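Local coordinates for protein MXIH (Shigella flexneri, PDB 2CA5) that forms the needle of the type III secretion system, probably by assembling many copies into a filament through which virulence proteins pass, at residues 23-34 with 50-61. Numbering follows the deposited sequence.
Sequences TQTLQGELTLAL and YQSKLSEYTLYR. With NA (sodium ion), chain F.
L30 and Y50 meet in the antiparallel helical hairpin of this needle subunit, where helices 22-39 and 44-79 pack with local axes 9.2 Å apart at 161°. Apolar contacts fill most of the interface. L30 CD1 lies 3.4 Å from Y50 CE1 and also reaches the CB of L54. With CG anti to the backbone N (chi1 177°), the Y50 side chain lies beside that of L34, whose CD1 sits over one face, toward the rim, in a CH-pi contact 4.2 Å from the ring centroid, and A33 CB sits at the edge. Toward the other end, L26 CD1 rests 3.6 Å from Y60 CD1 while CD2 packs on E56 CG. T23 CG2 lies over one face of the R61 guanidinium, whose NE bonds in plane to Y57 OH.

Charged groups line one flank. Bends at chi2 and chi3 fold the K53 chain past L30, its CG 3.6 Å from L30 CA. K53 NZ meets E29 OE1 from the anti side, 31° out of the carboxylate plane, in a very short salt bridge of 2.5 Å, with a weak second link to E56 OE1. The other E56 oxygen, OE2, binds the sodium ion at 2.6 Å.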
loop_
_atom_site.group_PDB
_atom_site.type_symbol
_atom_site.label_atom_id
_atom_site.label_comp_id
_atom_site.label_asym_id
_atom_site.label_seq_id
_atom_site.Cartn_x
_atom_site.Cartn_y
_atom_site.Cartn_z
ATOM N N THR A 23 4.592 6.617 -4.718
ATOM C CA THR A 23 3.627 5.734 -5.364
ATOM C C THR A 23 4.128 5.199 -6.705
ATOM O O THR A 23 3.769 4.091 -7.108
ATOM C CB THR A 23 2.234 6.366 -5.461
ATOM O OG1 THR A 23 2.274 7.466 -6.377
ATOM C CG2 THR A 23 1.790 6.861 -4.096
ATOM N N GLN A 24 4.976 5.974 -7.376
ATOM C CA GLN A 24 5.557 5.549 -8.649
ATOM C C GLN A 24 6.573 4.443 -8.398
ATOM O O GLN A 24 6.692 3.504 -9.180
ATOM C CB GLN A 24 6.238 6.721 -9.356
ATOM C CG GLN A 24 5.390 7.370 -10.436
ATOM C CD GLN A 24 5.968 8.692 -10.901
ATOM O OE1 GLN A 24 5.279 9.713 -10.917
ATOM N NE2 GLN A 24 7.249 8.686 -11.250
ATOM N N THR A 25 7.289 4.558 -7.284
ATOM C CA THR A 25 8.269 3.557 -6.879
ATOM C C THR A 25 7.571 2.252 -6.483
ATOM O O THR A 25 8.004 1.163 -6.871
ATOM C CB THR A 25 9.124 4.089 -5.722
ATOM O OG1 THR A 25 10.067 5.037 -6.233
ATOM C CG2 THR A 25 9.862 2.948 -5.023
ATOM N N LEU A 26 6.501 2.368 -5.697
ATOM C CA LEU A 26 5.740 1.196 -5.260
ATOM C C LEU A 26 5.165 0.469 -6.466
ATOM O O LEU A 26 5.106 -0.754 -6.491
ATOM C CB LEU A 26 4.612 1.598 -4.306
ATOM C CG LEU A 26 4.906 1.400 -2.816
ATOM C CD1 LEU A 26 4.047 2.316 -1.981
ATOM C CD2 LEU A 26 4.667 -0.031 -2.398
ATOM N N GLN A 27 4.762 1.223 -7.481
ATOM C CA GLN A 27 4.225 0.609 -8.692
ATOM C C GLN A 27 5.302 -0.124 -9.491
ATOM O O GLN A 27 5.027 -1.124 -10.150
ATOM C CB GLN A 27 3.513 1.630 -9.572
ATOM C CG GLN A 27 2.905 0.999 -10.817
ATOM C CD GLN A 27 2.309 2.018 -11.762
ATOM O OE1 GLN A 27 3.009 2.603 -12.588
ATOM N NE2 GLN A 27 1.002 2.226 -11.657
ATOM N N GLY A 28 6.530 0.382 -9.422
ATOM C CA GLY A 28 7.666 -0.250 -10.081
ATOM C C GLY A 28 7.963 -1.577 -9.384
ATOM O O GLY A 28 8.196 -2.585 -10.038
ATOM N N GLU A 29 7.929 -1.573 -8.053
ATOM C CA GLU A 29 8.164 -2.787 -7.268
ATOM C C GLU A 29 7.067 -3.810 -7.547
ATOM O O GLU A 29 7.332 -5.011 -7.648
ATOM C CB GLU A 29 8.200 -2.470 -5.771
ATOM C CG GLU A 29 9.402 -1.633 -5.331
ATOM C CD GLU A 29 9.358 -1.276 -3.859
ATOM O OE1 GLU A 29 8.439 -1.747 -3.162
ATOM O OE2 GLU A 29 10.239 -0.520 -3.397
ATOM N N LEU A 30 5.842 -3.322 -7.701
ATOM C CA LEU A 30 4.703 -4.185 -8.018
ATOM C C LEU A 30 4.889 -4.810 -9.405
ATOM O O LEU A 30 4.660 -6.006 -9.597
ATOM C CB LEU A 30 3.399 -3.380 -7.948
ATOM C CG LEU A 30 2.068 -4.135 -8.063
ATOM C CD1 LEU A 30 1.831 -5.006 -6.847
ATOM C CD2 LEU A 30 0.900 -3.164 -8.260
ATOM N N THR A 31 5.348 -4.011 -10.367
ATOM C CA THR A 31 5.586 -4.515 -11.718
ATOM C C THR A 31 6.647 -5.620 -11.748
ATOM O O THR A 31 6.504 -6.610 -12.464
ATOM C CB THR A 31 5.955 -3.385 -12.701
ATOM O OG1 THR A 31 4.890 -2.432 -12.754
ATOM C CG2 THR A 31 6.172 -3.950 -14.085
ATOM N N LEU A 32 7.717 -5.442 -10.985
ATOM C CA LEU A 32 8.788 -6.434 -10.943
ATOM C C LEU A 32 8.306 -7.707 -10.244
ATOM O O LEU A 32 8.689 -8.815 -10.614
ATOM C CB LEU A 32 10.036 -5.869 -10.247
ATOM C CG LEU A 32 10.789 -4.764 -11.010
ATOM C CD1 LEU A 32 12.188 -4.575 -10.444
ATOM C CD2 LEU A 32 10.859 -5.056 -12.493
ATOM N N ALA A 33 7.441 -7.551 -9.249
ATOM C CA ALA A 33 6.891 -8.721 -8.559
ATOM C C ALA A 33 5.974 -9.483 -9.520
ATOM O O ALA A 33 5.956 -10.715 -9.545
ATOM C CB ALA A 33 6.133 -8.295 -7.307
ATOM N N LEU A 34 5.230 -8.746 -10.336
ATOM C CA LEU A 34 4.334 -9.384 -11.302
ATOM C C LEU A 34 5.172 -10.137 -12.331
ATOM O O LEU A 34 4.842 -11.248 -12.733
ATOM C CB LEU A 34 3.455 -8.336 -12.001
ATOM C CG LEU A 34 2.376 -8.879 -12.955
ATOM C CD1 LEU A 34 1.330 -9.723 -12.209
ATOM C CD2 LEU A 34 1.706 -7.749 -13.733
ATOM N N TYR A 50 3.754 -11.132 -4.577
ATOM C CA TYR A 50 2.979 -10.197 -5.387
ATOM C C TYR A 50 1.765 -9.707 -4.597
ATOM O O TYR A 50 1.462 -8.512 -4.577
ATOM C CB TYR A 50 2.542 -10.809 -6.728
ATOM C CG TYR A 50 1.675 -9.849 -7.514
ATOM C CD1 TYR A 50 2.223 -8.723 -8.102
ATOM C CD2 TYR A 50 0.284 -9.981 -7.519
ATOM C CE1 TYR A 50 1.433 -7.803 -8.751
ATOM C CE2 TYR A 50 -0.527 -9.041 -8.156
ATOM C CZ TYR A 50 0.061 -7.957 -8.766
ATOM O OH TYR A 50 -0.713 -7.013 -9.392
ATOM N N GLN A 51 1.099 -10.633 -3.914
ATOM C CA GLN A 51 -0.061 -10.301 -3.090
ATOM C C GLN A 51 0.348 -9.300 -2.027
ATOM O O GLN A 51 -0.360 -8.336 -1.764
ATOM C CB GLN A 51 -0.622 -11.558 -2.392
ATOM C CG GLN A 51 -1.378 -12.516 -3.307
ATOM C CD GLN A 51 -1.676 -13.861 -2.648
ATOM O OE1 GLN A 51 -1.047 -14.244 -1.665
ATOM N NE2 GLN A 51 -2.614 -14.597 -3.219
ATOM N N SER A 52 1.477 -9.559 -1.380
ATOM C CA SER A 52 1.949 -8.672 -0.323
ATOM C C SER A 52 2.260 -7.275 -0.874
ATOM O O SER A 52 1.907 -6.256 -0.274
ATOM C CB SER A 52 3.170 -9.278 0.379
ATOM O OG SER A 52 3.825 -8.317 1.186
ATOM N N LYS A 53 2.881 -7.219 -2.044
ATOM C CA LYS A 53 3.185 -5.925 -2.642
ATOM C C LYS A 53 1.905 -5.183 -3.029
ATOM O O LYS A 53 1.800 -3.966 -2.851
ATOM C CB LYS A 53 4.108 -6.080 -3.850
ATOM C CG LYS A 53 4.576 -4.763 -4.436
ATOM C CD LYS A 53 5.357 -3.928 -3.421
ATOM C CE LYS A 53 6.602 -4.651 -2.928
ATOM N NZ LYS A 53 7.444 -3.769 -2.060
ATOM N N LEU A 54 0.926 -5.912 -3.554
ATOM C CA LEU A 54 -0.325 -5.280 -3.951
ATOM C C LEU A 54 -1.035 -4.729 -2.705
ATOM O O LEU A 54 -1.559 -3.616 -2.722
ATOM C CB LEU A 54 -1.224 -6.255 -4.714
ATOM C CG LEU A 54 -2.576 -5.694 -5.154
ATOM C CD1 LEU A 54 -2.370 -4.558 -6.171
ATOM C CD2 LEU A 54 -3.446 -6.813 -5.745
ATOM N N SER A 55 -1.020 -5.491 -1.615
ATOM C CA SER A 55 -1.641 -5.033 -0.368
ATOM C C SER A 55 -0.923 -3.786 0.143
ATOM O O SER A 55 -1.555 -2.832 0.586
ATOM C CB SER A 55 -1.597 -6.130 0.701
ATOM O OG SER A 55 -2.293 -7.288 0.271
ATOM N N GLU A 56 0.402 -3.798 0.062
ATOM C CA GLU A 56 1.209 -2.653 0.472
ATOM C C GLU A 56 0.790 -1.372 -0.248
ATOM O O GLU A 56 0.810 -0.288 0.333
ATOM C CB GLU A 56 2.688 -2.929 0.220
ATOM C CG GLU A 56 3.613 -1.857 0.732
ATOM C CD GLU A 56 5.059 -2.299 0.726
ATOM O OE1 GLU A 56 5.313 -3.515 0.566
ATOM O OE2 GLU A 56 5.942 -1.429 0.883
ATOM N N TYR A 57 0.408 -1.494 -1.514
ATOM C CA TYR A 57 -0.033 -0.331 -2.274
ATOM C C TYR A 57 -1.354 0.186 -1.717
ATOM O O TYR A 57 -1.558 1.389 -1.610
ATOM C CB TYR A 57 -0.196 -0.654 -3.765
ATOM C CG TYR A 57 -1.056 0.372 -4.480
ATOM C CD1 TYR A 57 -0.576 1.655 -4.724
ATOM C CD2 TYR A 57 -2.379 0.097 -4.805
ATOM C CE1 TYR A 57 -1.368 2.615 -5.330
ATOM C CE2 TYR A 57 -3.178 1.049 -5.420
ATOM C CZ TYR A 57 -2.666 2.305 -5.681
ATOM O OH TYR A 57 -3.450 3.256 -6.293
ATOM N N THR A 58 -2.253 -0.729 -1.362
ATOM C CA THR A 58 -3.549 -0.346 -0.805
ATOM C C THR A 58 -3.399 0.234 0.605
ATOM O O THR A 58 -4.095 1.183 0.973
ATOM C CB THR A 58 -4.566 -1.507 -0.846
ATOM O OG1 THR A 58 -4.112 -2.568 0.002
ATOM C CG2 THR A 58 -4.722 -2.041 -2.264
ATOM N N LEU A 59 -2.479 -0.317 1.392
ATOM C CA LEU A 59 -2.239 0.205 2.734
ATOM C C LEU A 59 -1.763 1.654 2.638
ATOM O O LEU A 59 -2.081 2.486 3.491
ATOM C CB LEU A 59 -1.192 -0.629 3.472
ATOM C CG LEU A 59 -1.631 -2.024 3.940
ATOM C CD1 LEU A 59 -0.413 -2.921 4.157
ATOM C CD2 LEU A 59 -2.459 -1.931 5.212
ATOM N N TYR A 60 -0.988 1.939 1.594
ATOM C CA TYR A 60 -0.465 3.278 1.356
ATOM C C TYR A 60 -1.608 4.285 1.198
ATOM O O TYR A 60 -1.564 5.380 1.766
ATOM C CB TYR A 60 0.435 3.276 0.117
ATOM C CG TYR A 60 1.018 4.623 -0.249
ATOM C CD1 TYR A 60 2.383 4.863 -0.135
ATOM C CD2 TYR A 60 0.214 5.639 -0.755
ATOM C CE1 TYR A 60 2.927 6.088 -0.489
ATOM C CE2 TYR A 60 0.746 6.866 -1.107
ATOM C CZ TYR A 60 2.104 7.088 -0.967
ATOM O OH TYR A 60 2.642 8.309 -1.316
ATOM N N ARG A 61 -2.643 3.900 0.457
ATOM C CA ARG A 61 -3.800 4.763 0.250
ATOM C C ARG A 61 -4.635 4.882 1.525
ATOM O O ARG A 61 -5.153 5.950 1.834
ATOM C CB ARG A 61 -4.661 4.261 -0.921
ATOM C CG ARG A 61 -3.926 4.206 -2.265
ATOM C CD ARG A 61 -3.464 5.594 -2.701
ATOM N NE ARG A 61 -2.917 5.603 -4.056
ATOM C CZ ARG A 61 -2.366 6.668 -4.632
ATOM N NH1 ARG A 61 -2.285 7.817 -3.974
ATOM N NH2 ARG A 61 -1.888 6.582 -5.866
HETATM NA NA NA F . 8.471 -1.426 0.295
#